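Local coordinates for protein NADP-dependent glyceraldehyde-3-phosphate dehydrogenase (Bacillus halodurans, PDB 3PRL) that probably oxidises glyceraldehyde 3-phosphate directly to 3-phosphoglycerate, without phosphorylating it, and uses NADP+ as the electron acceptor, at residues 39-43 / 189-193; 77-82 / 117-122; 95-101 / 162-166; 262-268 / 295-301; 415-420 / 438-444. All blocks are in the same frame, centred on the assembly; numbering follows the deposited sequence.

Contacts 1 and 3 lie close together, about 10 Å between centres, and touch: Glu98, at the end of the helix of contact 3, receives the backbone N-H of Leu193 in contact 1. Both hold residues that bind NADP+. Contact 1, only partly buried, has no hydrogen bond between its two segments and rests on aliphatic packing, whereas contact 3 adds a buried lysine. Contact 2, a buried pair of antiparallel helices, borders other subunits and combines apolar packing with charged outer groups. Contacts 4 and 5 build one sheet, in which strands 264-268 and 415-419 are neighbours; there backbone ladders share the bonding with side chains that grip main-chain groups. Contact 4 is wholly buried within the chain, while contact 5 carries its sheet into another subunit.

Contact 1 of 5, residues 39-43 / 189-193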
# COMPACT_ATOMS: atom_id res chain seq x y z
N ALA D 39 -35.11 -33.58 19.64
CA ALA D 39 -33.99 -33.09 20.46
C ALA D 39 -32.63 -33.34 19.83
O ALA D 39 -32.43 -34.35 19.16
CB ALA D 39 -34.04 -33.71 21.84
N LEU D 40 -31.69 -32.42 20.03
CA LEU D 40 -30.34 -32.58 19.48
C LEU D 40 -29.30 -32.60 20.59
O LEU D 40 -28.25 -33.23 20.47
CB LEU D 40 -30.02 -31.46 18.49
CG LEU D 40 -30.69 -31.48 17.11
CD1 LEU D 40 -30.52 -30.13 16.41
CD2 LEU D 40 -30.16 -32.61 16.23
N GLY D 41 -29.60 -31.89 21.67
CA GLY D 41 -28.73 -31.80 22.81
C GLY D 41 -29.05 -30.54 23.57
O GLY D 41 -30.15 -29.99 23.44
N SER D 42 -28.09 -30.08 24.36
CA SER D 42 -28.27 -28.90 25.19
C SER D 42 -26.98 -28.09 25.29
O SER D 42 -25.89 -28.59 24.99
CB SER D 42 -28.75 -29.31 26.58
OG SER D 42 -27.87 -30.26 27.14
N ILE D 43 -27.11 -26.84 25.71
CA ILE D 43 -25.97 -25.99 26.05
C ILE D 43 -26.11 -25.48 27.48
O ILE D 43 -27.24 -25.39 27.99
CB ILE D 43 -25.79 -24.80 25.06
CG1 ILE D 43 -27.01 -23.87 25.11
CG2 ILE D 43 -25.51 -25.32 23.65
CD1 ILE D 43 -26.79 -22.56 24.42
N THR D 189 -27.99 -18.95 20.24
CA THR D 189 -28.35 -20.17 20.96
C THR D 189 -28.79 -21.27 19.99
O THR D 189 -28.39 -22.44 20.12
CB THR D 189 -29.40 -19.91 22.08
OG1 THR D 189 -28.77 -19.23 23.17
CG2 THR D 189 -30.01 -21.23 22.61
N GLN D 190 -29.61 -20.90 19.01
CA GLN D 190 -29.86 -21.79 17.90
C GLN D 190 -28.65 -21.66 16.97
O GLN D 190 -28.52 -20.68 16.23
CB GLN D 190 -31.17 -21.44 17.19
CG GLN D 190 -31.81 -22.63 16.44
CD GLN D 190 -32.19 -23.78 17.35
OE1 GLN D 190 -32.76 -23.57 18.42
NE2 GLN D 190 -31.88 -25.01 16.92
N GLY D 191 -27.74 -22.63 17.05
CA GLY D 191 -26.44 -22.57 16.38
C GLY D 191 -25.29 -22.78 17.36
O GLY D 191 -24.15 -23.04 16.95
N SER D 192 -25.58 -22.68 18.65
CA SER D 192 -24.57 -22.91 19.67
C SER D 192 -23.89 -24.29 19.61
O SER D 192 -22.70 -24.40 19.92
CB SER D 192 -25.16 -22.65 21.05
OG SER D 192 -25.48 -21.28 21.20
N LEU D 193 -24.63 -25.35 19.25
CA LEU D 193 -23.97 -26.67 19.13
C LEU D 193 -22.95 -26.74 18.00
O LEU D 193 -21.85 -27.29 18.18
CB LEU D 193 -24.97 -27.83 18.95
CG LEU D 193 -26.18 -28.03 19.87
CD1 LEU D 193 -27.08 -29.07 19.22
CD2 LEU D 193 -25.78 -28.46 21.29
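Ile43 lies over the first turn of helix 192-204, touching Ser192, Leu193 and Thr189. From its CB two branches part. CG2 rests on Ser192 CB at 3.7 Å and on Leu193 CD2 at 3.9 Å. CG1 stands between the backbone N and the carbonyl carbon (chi1 62°), and with the chain extended beyond it (chi2 168°) CD1 reaches Ser192 OG at 3.7 Å and Thr189 CG2 at 3.9 Å. A branched aliphatic chain suits the place because it reaches three residues at once. Ser192 OG spends its polarity on Ala188 O, while Thr189 belongs to the NADP+ site. Farther along, Leu193 CD1 meets Leu40 CB at 3.9 Å. Between Leu40 and Ser42 the backbone of Gly41 takes angles at which a CB would collide with the preceding carbonyl oxygen. The strand 39-44 thus rides on the start of helix 192-204, with Ile31 of strand 28-32 touching both Ile43 and Leu193, and Leu94 of helix 88-98 meeting Leu193.

Contact 2 of 5, residues 77-82 / 117-122; sequences LYAWAD and IRHTAD
The indole of Trp80 takes Ile117 CD1 over one face, the methyl standing 3.7 Å from the centre of the six-membered ring and only 6° off its normal, a CH-pi contact. Trp80 CG lies anti to the backbone N (chi1 178°), which swings the indole over Ile117. At the edge of the Tyr78 ring lie Arg118 O and Asp122 OD1, and the guanidinium of Arg118 has Asp82 OD1 at its edge. These groups join two antiparallel helices, 70-86 and 103-124; the axes of 77-82 and 117-122 within them run 171° apart in direction and approach to 8.8 Å. Alanines suit so close an approach: Ala121 CB fits against Leu77 CD2 at 3.8 Å, and Leu77 CB packs on Ile117 CG2. In one of the two conformers modelled for Tyr78, OH donates to Asp122 OD1; the bond is unusually short, so its exact length is doubtful. The Asp82–Arg118 salt bridge is long, 3.7 Å from OD1 to NE, while Arg118 NH2 forms a salt bridge with Glu85. The indole N-H goes to Met198 O. The aliphatic part of Arg118 packs on helix 70-86, CG lying 3.5 Å from Ala81 CB.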
# COMPACT_ATOMS: atom_id res chain seq x y z
N LEU D 77 -4.10 -21.31 13.13
CA LEU D 77 -5.22 -21.12 12.23
C LEU D 77 -5.24 -22.21 11.18
O LEU D 77 -6.26 -22.86 11.02
CB LEU D 77 -5.23 -19.71 11.61
CG LEU D 77 -6.04 -18.64 12.35
CD1 LEU D 77 -5.56 -18.40 13.78
CD2 LEU D 77 -6.07 -17.32 11.56
N TYR D 78 -4.11 -22.40 10.50
CA TYR D 78 -3.92 -23.48 9.52
C TYR D 78 -4.41 -24.80 10.11
O TYR D 78 -5.20 -25.50 9.50
CB TYR D 78 -2.44 -23.63 9.13
CG TYR D 78 -1.82 -22.48 8.34
CD1 TYR D 78 -2.61 -21.59 7.62
CD2 TYR D 78 -0.44 -22.32 8.29
CE1 TYR D 78 -2.04 -20.55 6.90
CE2 TYR D 78 0.14 -21.28 7.56
CZ TYR D 78 -0.67 -20.40 6.87
OH TYR D 78 -0.11 -19.36 6.14
N ALA D 79 -3.93 -25.12 11.32
CA ALA D 79 -4.28 -26.39 12.02
C ALA D 79 -5.77 -26.52 12.28
O ALA D 79 -6.36 -27.58 12.09
CB ALA D 79 -3.51 -26.52 13.33
N TRP D 80 -6.39 -25.41 12.69
CA TRP D 80 -7.82 -25.37 12.95
C TRP D 80 -8.57 -25.61 11.64
O TRP D 80 -9.51 -26.40 11.62
CB TRP D 80 -8.17 -24.01 13.55
CG TRP D 80 -9.61 -23.75 13.85
CD1 TRP D 80 -10.59 -24.67 14.12
CD2 TRP D 80 -10.23 -22.47 13.95
NE1 TRP D 80 -11.78 -24.03 14.37
CE2 TRP D 80 -11.59 -22.68 14.27
CE3 TRP D 80 -9.76 -21.16 13.80
CZ2 TRP D 80 -12.49 -21.63 14.44
CZ3 TRP D 80 -10.65 -20.11 13.96
CH2 TRP D 80 -12.00 -20.35 14.28
N ALA D 81 -8.14 -24.94 10.58
CA ALA D 81 -8.76 -25.06 9.26
C ALA D 81 -8.71 -26.50 8.77
O ALA D 81 -9.72 -27.03 8.27
CB ALA D 81 -8.09 -24.15 8.27
N ASP D 82 -7.53 -27.12 8.91
CA ASP D 82 -7.36 -28.53 8.52
C ASP D 82 -8.35 -29.44 9.24
O ASP D 82 -9.03 -30.25 8.60
CB ASP D 82 -5.92 -29.01 8.77
CG ASP D 82 -4.87 -28.15 8.06
OD1 ASP D 82 -5.23 -27.23 7.29
OD2 ASP D 82 -3.67 -28.39 8.29
N ILE D 117 -10.47 -19.09 7.08
CA ILE D 117 -9.48 -19.14 8.14
C ILE D 117 -8.05 -19.18 7.57
O ILE D 117 -7.16 -18.52 8.10
CB ILE D 117 -9.76 -20.32 9.10
CG1 ILE D 117 -11.06 -20.08 9.88
CG2 ILE D 117 -8.58 -20.59 10.05
CD1 ILE D 117 -11.64 -21.32 10.47
N ARG D 118 -7.84 -19.93 6.49
CA ARG D 118 -6.49 -20.01 5.90
C ARG D 118 -6.08 -18.69 5.26
O ARG D 118 -4.97 -18.22 5.46
CB ARG D 118 -6.38 -21.17 4.91
CG ARG D 118 -6.51 -22.52 5.57
CD ARG D 118 -5.83 -23.58 4.76
NE ARG D 118 -6.59 -24.82 4.78
CZ ARG D 118 -7.54 -25.11 3.91
NH1 ARG D 118 -7.85 -24.26 2.93
NH2 ARG D 118 -8.18 -26.27 4.01
N HIS D 119 -7.00 -18.09 4.52
CA HIS D 119 -6.76 -16.83 3.81
C HIS D 119 -6.56 -15.64 4.75
O HIS D 119 -5.81 -14.72 4.42
CB HIS D 119 -7.91 -16.55 2.86
CG HIS D 119 -7.56 -15.61 1.76
ND1 HIS D 119 -7.12 -16.03 0.52
CD2 HIS D 119 -7.56 -14.26 1.72
CE1 HIS D 119 -6.88 -14.98 -0.24
NE2 HIS D 119 -7.14 -13.89 0.46
N THR D 120 -7.25 -15.68 5.89
CA THR D 120 -7.11 -14.75 7.01
C THR D 120 -5.73 -14.88 7.64
O THR D 120 -5.07 -13.88 7.94
CB THR D 120 -8.21 -15.02 8.11
OG1 THR D 120 -9.52 -14.69 7.62
CG2 THR D 120 -7.98 -14.21 9.36
N ALA D 121 -5.34 -16.13 7.94
CA ALA D 121 -3.98 -16.41 8.43
C ALA D 121 -2.88 -15.81 7.53
O ALA D 121 -2.02 -15.07 8.03
CB ALA D 121 -3.76 -17.89 8.59
N ASP D 122 -2.93 -16.10 6.23
CA ASP D 122 -1.91 -15.58 5.27
C ASP D 122 -1.97 -14.04 5.19
O ASP D 122 -0.95 -13.37 5.03
CB ASP D 122 -2.09 -16.13 3.83
CG ASP D 122 -2.42 -17.62 3.76
OD1 ASP D 122 -1.74 -18.43 4.42
OD2 ASP D 122 -3.34 -17.99 2.98

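Contact 3 of 5, residues 95-101 / 162-166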
# COMPACT_ATOMS: atom_id res chain seq x y z
N ILE D 95 -24.90 -28.72 11.58
CA ILE D 95 -25.49 -27.51 10.99
C ILE D 95 -26.84 -27.77 10.29
O ILE D 95 -27.82 -27.10 10.60
CB ILE D 95 -24.52 -26.78 10.03
CG1 ILE D 95 -23.24 -26.39 10.77
CG2 ILE D 95 -25.22 -25.56 9.44
CD1 ILE D 95 -22.11 -25.92 9.84
N MET D 96 -26.90 -28.74 9.37
CA MET D 96 -28.19 -28.96 8.66
C MET D 96 -29.35 -29.23 9.62
O MET D 96 -30.43 -28.68 9.42
CB MET D 96 -28.13 -29.99 7.51
CG MET D 96 -27.52 -31.31 7.80
SD MET D 96 -28.33 -32.74 7.04
CE MET D 96 -27.99 -33.92 8.34
N HIS D 97 -29.12 -30.02 10.67
CA HIS D 97 -30.18 -30.28 11.65
C HIS D 97 -30.51 -29.03 12.47
O HIS D 97 -31.68 -28.63 12.54
CB HIS D 97 -29.80 -31.44 12.60
CG HIS D 97 -29.92 -32.80 11.99
ND1 HIS D 97 -28.88 -33.70 11.98
CD2 HIS D 97 -30.97 -33.43 11.39
CE1 HIS D 97 -29.27 -34.82 11.39
NE2 HIS D 97 -30.53 -34.68 11.03
N GLU D 98 -29.48 -28.43 13.08
CA GLU D 98 -29.63 -27.40 14.14
C GLU D 98 -30.30 -26.12 13.65
O GLU D 98 -31.11 -25.53 14.37
CB GLU D 98 -28.26 -27.06 14.75
CG GLU D 98 -28.30 -26.63 16.23
CD GLU D 98 -26.99 -26.01 16.72
OE1 GLU D 98 -25.94 -26.11 16.04
OE2 GLU D 98 -27.00 -25.39 17.82
N VAL D 99 -29.90 -25.69 12.45
CA VAL D 99 -30.44 -24.46 11.87
C VAL D 99 -31.26 -24.74 10.60
O VAL D 99 -31.69 -23.81 9.91
CB VAL D 99 -29.34 -23.38 11.71
CG1 VAL D 99 -28.63 -23.13 13.05
CG2 VAL D 99 -28.32 -23.77 10.63
N ALA D 100 -31.51 -26.03 10.34
CA ALA D 100 -32.31 -26.49 9.20
C ALA D 100 -31.80 -26.02 7.83
O ALA D 100 -32.57 -25.60 6.95
CB ALA D 100 -33.79 -26.13 9.40
N LYS D 101 -30.48 -26.11 7.64
CA LYS D 101 -29.84 -25.71 6.39
C LYS D 101 -29.71 -26.91 5.45
O LYS D 101 -29.25 -27.96 5.87
CB LYS D 101 -28.46 -25.13 6.71
CG LYS D 101 -27.60 -24.73 5.51
CD LYS D 101 -26.43 -23.87 5.95
CE LYS D 101 -26.90 -22.54 6.57
NZ LYS D 101 -25.90 -21.45 6.43
N PHE D 162 -27.65 -17.42 13.79
CA PHE D 162 -28.06 -18.80 13.46
C PHE D 162 -27.87 -19.08 11.96
O PHE D 162 -27.65 -20.22 11.55
CB PHE D 162 -29.52 -19.06 13.87
CG PHE D 162 -30.55 -18.53 12.89
CD1 PHE D 162 -30.88 -19.27 11.75
CD2 PHE D 162 -31.18 -17.30 13.12
CE1 PHE D 162 -31.82 -18.79 10.82
CE2 PHE D 162 -32.12 -16.81 12.20
CZ PHE D 162 -32.44 -17.57 11.04
N ASN D 163 -28.04 -18.00 11.19
CA ASN D 163 -27.68 -17.80 9.79
C ASN D 163 -26.57 -18.74 9.32
O ASN D 163 -26.76 -19.64 8.49
CB ASN D 163 -27.13 -16.34 9.71
CG ASN D 163 -27.76 -15.48 8.63
OD1 ASN D 163 -27.30 -14.35 8.40
ND2 ASN D 163 -28.82 -15.95 8.00
N TYR D 164 -25.38 -18.48 9.86
CA TYR D 164 -24.15 -19.14 9.48
C TYR D 164 -23.37 -19.32 10.78
O TYR D 164 -22.60 -18.47 11.16
CB TYR D 164 -23.35 -18.26 8.50
CG TYR D 164 -23.99 -18.02 7.15
CD1 TYR D 164 -23.60 -18.75 6.03
CD2 TYR D 164 -24.97 -17.03 6.99
CE1 TYR D 164 -24.20 -18.52 4.78
CE2 TYR D 164 -25.57 -16.78 5.74
CZ TYR D 164 -25.17 -17.55 4.64
OH TYR D 164 -25.74 -17.33 3.40
N PRO D 165 -23.61 -20.43 11.48
CA PRO D 165 -23.10 -20.58 12.84
C PRO D 165 -21.65 -21.14 12.92
O PRO D 165 -21.12 -21.28 14.02
CB PRO D 165 -24.10 -21.54 13.46
CG PRO D 165 -24.52 -22.41 12.32
CD PRO D 165 -24.46 -21.57 11.08
N VAL D 166 -21.06 -21.46 11.79
CA VAL D 166 -19.65 -21.82 11.74
C VAL D 166 -18.96 -20.70 10.96
O VAL D 166 -18.07 -20.02 11.47
CB VAL D 166 -19.44 -23.27 11.14
CG1 VAL D 166 -18.00 -23.61 10.95
CG2 VAL D 166 -20.04 -24.29 12.09
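Lys101 NZ is held from several sides: it donates to Asn163 O at 2.9 Å, in the carbonyl plane, and sits over one face of the Tyr164 ring, 3.9 Å from its centre and 27° off the normal, a cation-pi contact. Glu109 completes the grip with a salt bridge, and the ring of Tyr288 adds a second cation-pi partner. The chain leaves with CG anti to the backbone N (chi1 176°) and bends at its third torsion, which turns the ammonium group toward the loop. With an alanine at Lys101, Glu109 would probably be left without its cationic mate and the Asn163 carbonyl and Tyr164 ring without their shared partner. The rest is mostly van der Waals packing. Val99 CG1 meets Phe162 O at 3.4 Å and Pro165 CG at 4.2 Å, while Ile95 CD1 presses tightly on Val166 CG2 at 3.5 Å. Branched Ile95 and Val99 offer methyls with no polar end to satisfy. Phe162 binds NADP+, so the contact joins the end of helix 88-98 to a coenzyme-site loop. A buried ammonium group shared by a carboxylate, a carbonyl and two rings is likely to stay charged and to hold the loop at Asn163.

Contact 4 of 5, residues 262-268 / 295-301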
# COMPACT_ATOMS: atom_id res chain seq x y z
N GLY D 262 -30.87 -6.52 5.70
CA GLY D 262 -30.88 -5.93 4.38
C GLY D 262 -32.25 -5.99 3.76
O GLY D 262 -33.09 -6.80 4.16
N LYS D 263 -32.51 -5.10 2.81
CA LYS D 263 -33.58 -5.34 1.85
C LYS D 263 -32.99 -5.07 0.45
O LYS D 263 -33.32 -4.07 -0.19
CB LYS D 263 -34.79 -4.46 2.17
CG LYS D 263 -36.11 -4.85 1.46
CD LYS D 263 -36.90 -5.95 2.18
CE LYS D 263 -38.26 -6.14 1.49
NZ LYS D 263 -39.14 -7.20 2.09
N ASP D 264 -32.07 -5.95 0.02
CA ASP D 264 -31.36 -5.73 -1.25
C ASP D 264 -32.35 -5.68 -2.43
O ASP D 264 -33.16 -6.58 -2.60
CB ASP D 264 -30.26 -6.79 -1.52
CG ASP D 264 -29.22 -6.91 -0.40
OD1 ASP D 264 -28.95 -5.91 0.32
OD2 ASP D 264 -28.67 -8.02 -0.23
N PRO D 265 -32.30 -4.60 -3.22
CA PRO D 265 -33.13 -4.53 -4.43
C PRO D 265 -32.48 -5.18 -5.63
O PRO D 265 -31.24 -5.21 -5.74
CB PRO D 265 -33.26 -3.03 -4.69
CG PRO D 265 -32.00 -2.43 -4.06
CD PRO D 265 -31.73 -3.28 -2.86
N ALA D 266 -33.31 -5.72 -6.51
CA ALA D 266 -32.85 -6.11 -7.82
C ALA D 266 -33.46 -5.09 -8.76
O ALA D 266 -34.67 -4.88 -8.75
CB ALA D 266 -33.34 -7.49 -8.15
N ILE D 267 -32.62 -4.43 -9.53
CA ILE D 267 -33.10 -3.47 -10.52
C ILE D 267 -32.93 -4.08 -11.90
O ILE D 267 -31.82 -4.49 -12.27
CB ILE D 267 -32.36 -2.12 -10.40
CG1 ILE D 267 -32.51 -1.60 -8.95
CG2 ILE D 267 -32.88 -1.13 -11.44
CD1 ILE D 267 -31.88 -0.24 -8.67
N VAL D 268 -34.04 -4.17 -12.64
CA VAL D 268 -34.06 -4.76 -13.98
C VAL D 268 -34.55 -3.72 -15.01
O VAL D 268 -35.72 -3.35 -15.03
CB VAL D 268 -34.94 -6.04 -14.01
CG1 VAL D 268 -34.55 -6.92 -15.18
CG2 VAL D 268 -34.80 -6.84 -12.70
N ALA D 295 -29.13 -10.83 0.36
CA ALA D 295 -30.05 -11.55 -0.51
C ALA D 295 -30.97 -10.55 -1.15
O ALA D 295 -31.37 -9.58 -0.51
CB ALA D 295 -30.89 -12.54 0.29
N ILE D 296 -31.32 -10.80 -2.41
CA ILE D 296 -32.30 -9.99 -3.11
C ILE D 296 -33.69 -10.22 -2.47
O ILE D 296 -34.16 -11.35 -2.35
CB ILE D 296 -32.33 -10.35 -4.61
CG1 ILE D 296 -31.02 -9.94 -5.30
CG2 ILE D 296 -33.59 -9.81 -5.28
CD1 ILE D 296 -30.81 -8.45 -5.49
N LYS D 297 -34.34 -9.14 -2.07
CA LYS D 297 -35.63 -9.24 -1.40
C LYS D 297 -36.65 -8.30 -1.99
O LYS D 297 -37.72 -8.16 -1.46
CB LYS D 297 -35.47 -8.94 0.09
CG LYS D 297 -34.73 -10.00 0.89
CD LYS D 297 -34.30 -9.41 2.18
CE LYS D 297 -33.52 -10.39 3.01
NZ LYS D 297 -32.43 -9.65 3.73
N ARG D 298 -36.30 -7.67 -3.11
CA ARG D 298 -37.10 -6.64 -3.76
C ARG D 298 -36.74 -6.61 -5.24
O ARG D 298 -35.56 -6.48 -5.57
CB ARG D 298 -36.74 -5.26 -3.21
CG ARG D 298 -37.56 -4.73 -2.07
CD ARG D 298 -37.30 -3.22 -1.93
NE ARG D 298 -35.96 -2.90 -1.43
CZ ARG D 298 -35.57 -1.68 -1.06
NH1 ARG D 298 -36.42 -0.65 -1.13
NH2 ARG D 298 -34.33 -1.49 -0.62
N VAL D 299 -37.73 -6.71 -6.12
CA VAL D 299 -37.45 -6.48 -7.54
C VAL D 299 -38.15 -5.22 -8.04
O VAL D 299 -39.37 -5.17 -8.15
CB VAL D 299 -37.85 -7.66 -8.44
CG1 VAL D 299 -37.48 -7.36 -9.89
CG2 VAL D 299 -37.20 -8.97 -7.98
N PHE D 300 -37.36 -4.19 -8.35
CA PHE D 300 -37.87 -3.08 -9.14
C PHE D 300 -37.61 -3.41 -10.61
O PHE D 300 -36.46 -3.45 -11.05
CB PHE D 300 -37.15 -1.77 -8.79
CG PHE D 300 -37.25 -1.38 -7.34
CD1 PHE D 300 -38.43 -0.87 -6.82
CD2 PHE D 300 -36.14 -1.50 -6.51
CE1 PHE D 300 -38.51 -0.50 -5.48
CE2 PHE D 300 -36.22 -1.13 -5.17
CZ PHE D 300 -37.40 -0.63 -4.65
N VAL D 301 -38.68 -3.67 -11.37
CA VAL D 301 -38.54 -4.06 -12.78
C VAL D 301 -39.26 -3.08 -13.71
O VAL D 301 -40.41 -2.73 -13.48
CB VAL D 301 -39.03 -5.52 -13.05
CG1 VAL D 301 -40.49 -5.70 -12.68
CG2 VAL D 301 -38.77 -5.93 -14.49
O HOH W 1 -38.49 -9.56 0.93
O HOH W 2 -31.26 -8.09 1.65
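Ala266 to Val268 pair closely with Val299 to Val301, where the strands lock in regular parallel register. Phe300 N donates to Ala266 O at 2.8 Å, and Val268 N to Phe300 O at 3.0 Å. On one face of the sheet Val268 CG2 touches Val299 CG1 at 3.9 Å, while on the other Pro265 CB comes to the edge of the Phe300 ring, 3.5 Å from CE2. Strands 264-268 and 296-302 are joined through helix 274-286 as a beta-alpha-beta crossover; the helix lies over the face of Ala266 and Val268, and helix 400-409 over that of Pro265 and Phe300. At the other end the ladder loosens. Lys297 N still bonds straight to Asp264 O (177° at the hydrogen), but side chains join the backbone. Arg298 bends at its third torsion (chi3 -70°) and grips Lys263 O side-on, NH2 at 2.8 Å and NE at 3.1 Å, both with the oxygen in the guanidinium plane. Lys297 NZ reaches Gly262 O at 3.0 Å from above the carbonyl plane and pairs with Glu386. Two waters fill in: one links Lys263 NZ, which also bonds Val382 O, to Lys297 O, and the other ties Asp264 N and Lys297 NZ to Ala295 O, the water 2.6 Å from that oxygen.

Contact 5 of 5, residues 415-420 / 438-444; sequences QASIFT and VHINAKT
Strands 415-419 and 438-440 run parallel at 25°, laced by His439 N to Ala416 O, Ile418 N to His439 O and Asn441 N to Ile418 O. At the last rung Asn441 takes positive phi (64°), which asparagine tolerates well, and its amide spans Thr420: ND2 donates to Thr420 O at 2.7 Å, nearly in the amide plane, while OD1 receives a weak bond from Thr420 N. A leucine in its place would probably leave both backbone groups of Thr420 without these partners. Ser417 OG, anti to the carbonyl carbon (chi1 -54°), uses a lone pair of Ala442 O at 3.0 Å. His439 NE2 makes a weak bond to Gln415 OE1 at 2.7 Å, and Gln415 NE2 donates to Glu445 O. Ile418 CG1 packs on Val438 CG1 at 3.8 Å. Helix 423-431, the connection of this beta-alpha-beta unit, touches Ile418 and Ile440; helix 274-286 touches Phe419; strand 264-268 bonds to Ser417 and Phe419, and a strand of the third subunit pairs in parallel with Val438 and His439.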
# COMPACT_ATOMS: atom_id res chain seq x y z
N GLN D 415 -26.68 -4.21 0.25
CA GLN D 415 -26.19 -4.47 -1.10
C GLN D 415 -27.30 -4.25 -2.13
O GLN D 415 -28.43 -3.99 -1.76
CB GLN D 415 -25.62 -5.90 -1.17
CG GLN D 415 -24.24 -6.05 -0.52
CD GLN D 415 -23.45 -7.25 -1.06
OE1 GLN D 415 -23.88 -7.89 -2.00
NE2 GLN D 415 -22.26 -7.50 -0.49
N ALA D 416 -26.97 -4.34 -3.42
CA ALA D 416 -27.96 -4.21 -4.50
C ALA D 416 -27.46 -4.79 -5.82
O ALA D 416 -26.25 -4.91 -6.04
CB ALA D 416 -28.35 -2.73 -4.71
N SER D 417 -28.41 -5.12 -6.70
CA SER D 417 -28.11 -5.56 -8.07
C SER D 417 -28.70 -4.61 -9.13
O SER D 417 -29.84 -4.16 -8.97
CB SER D 417 -28.67 -6.96 -8.30
OG SER D 417 -28.23 -7.89 -7.33
N ILE D 418 -27.93 -4.31 -10.18
CA ILE D 418 -28.47 -3.66 -11.39
C ILE D 418 -28.34 -4.62 -12.58
O ILE D 418 -27.27 -5.21 -12.79
CB ILE D 418 -27.76 -2.30 -11.76
CG1 ILE D 418 -27.34 -1.50 -10.51
CG2 ILE D 418 -28.63 -1.45 -12.72
CD1 ILE D 418 -28.48 -1.05 -9.62
N PHE D 419 -29.42 -4.76 -13.34
CA PHE D 419 -29.45 -5.63 -14.51
C PHE D 419 -29.71 -4.86 -15.82
O PHE D 419 -30.73 -4.17 -15.97
CB PHE D 419 -30.47 -6.74 -14.30
CG PHE D 419 -30.09 -7.73 -13.23
CD1 PHE D 419 -29.30 -8.83 -13.53
CD2 PHE D 419 -30.54 -7.56 -11.91
CE1 PHE D 419 -28.96 -9.76 -12.53
CE2 PHE D 419 -30.20 -8.47 -10.91
CZ PHE D 419 -29.40 -9.58 -11.22
N THR D 420 -28.75 -4.97 -16.75
CA THR D 420 -28.65 -4.10 -17.92
C THR D 420 -27.55 -4.64 -18.83
O THR D 420 -26.63 -5.30 -18.35
CB THR D 420 -28.17 -2.68 -17.53
OG1 THR D 420 -28.49 -2.41 -16.16
CG2 THR D 420 -28.78 -1.62 -18.43
N VAL D 438 -22.55 -2.66 -4.84
CA VAL D 438 -23.43 -2.82 -6.00
C VAL D 438 -22.87 -3.93 -6.87
O VAL D 438 -21.68 -3.94 -7.20
CB VAL D 438 -23.52 -1.52 -6.83
CG1 VAL D 438 -24.39 -1.73 -8.07
CG2 VAL D 438 -24.06 -0.36 -5.97
N HIS D 439 -23.73 -4.88 -7.24
CA HIS D 439 -23.36 -5.95 -8.17
C HIS D 439 -23.96 -5.69 -9.55
O HIS D 439 -25.18 -5.56 -9.68
CB HIS D 439 -23.87 -7.31 -7.67
CG HIS D 439 -23.23 -7.78 -6.40
ND1 HIS D 439 -22.31 -8.80 -6.37
CD2 HIS D 439 -23.39 -7.38 -5.12
CE1 HIS D 439 -21.92 -9.01 -5.13
NE2 HIS D 439 -22.55 -8.16 -4.35
N ILE D 440 -23.10 -5.63 -10.57
CA ILE D 440 -23.56 -5.52 -11.96
C ILE D 440 -23.82 -6.89 -12.63
O ILE D 440 -22.90 -7.68 -12.85
CB ILE D 440 -22.60 -4.66 -12.84
CG1 ILE D 440 -22.23 -3.35 -12.13
CG2 ILE D 440 -23.20 -4.40 -14.24
CD1 ILE D 440 -23.41 -2.50 -11.68
N ASN D 441 -25.10 -7.13 -12.95
CA ASN D 441 -25.52 -8.32 -13.69
C ASN D 441 -25.27 -9.62 -12.96
O ASN D 441 -24.99 -10.64 -13.57
CB ASN D 441 -24.86 -8.37 -15.07
CG ASN D 441 -25.64 -7.62 -16.11
OD1 ASN D 441 -26.87 -7.64 -16.13
ND2 ASN D 441 -24.92 -6.96 -17.01
N ALA D 442 -25.38 -9.57 -11.64
CA ALA D 442 -25.21 -10.74 -10.78
C ALA D 442 -25.93 -10.46 -9.48
O ALA D 442 -26.27 -9.30 -9.19
CB ALA D 442 -23.74 -11.01 -10.52
N LYS D 443 -26.15 -11.51 -8.70
CA LYS D 443 -26.92 -11.41 -7.47
C LYS D 443 -26.09 -10.71 -6.39
O LYS D 443 -24.89 -10.46 -6.59
CB LYS D 443 -27.38 -12.79 -6.99
CG LYS D 443 -26.25 -13.78 -6.62
CD LYS D 443 -26.77 -15.21 -6.59
CE LYS D 443 -25.77 -16.20 -5.99
NZ LYS D 443 -26.15 -17.65 -6.24
N THR D 444 -26.73 -10.38 -5.27
CA THR D 444 -25.98 -9.85 -4.13
C THR D 444 -25.43 -11.02 -3.33
O THR D 444 -26.07 -12.06 -3.23
CB THR D 444 -26.80 -8.89 -3.21
OG1 THR D 444 -27.99 -9.54 -2.77
CG2 THR D 444 -27.21 -7.64 -3.97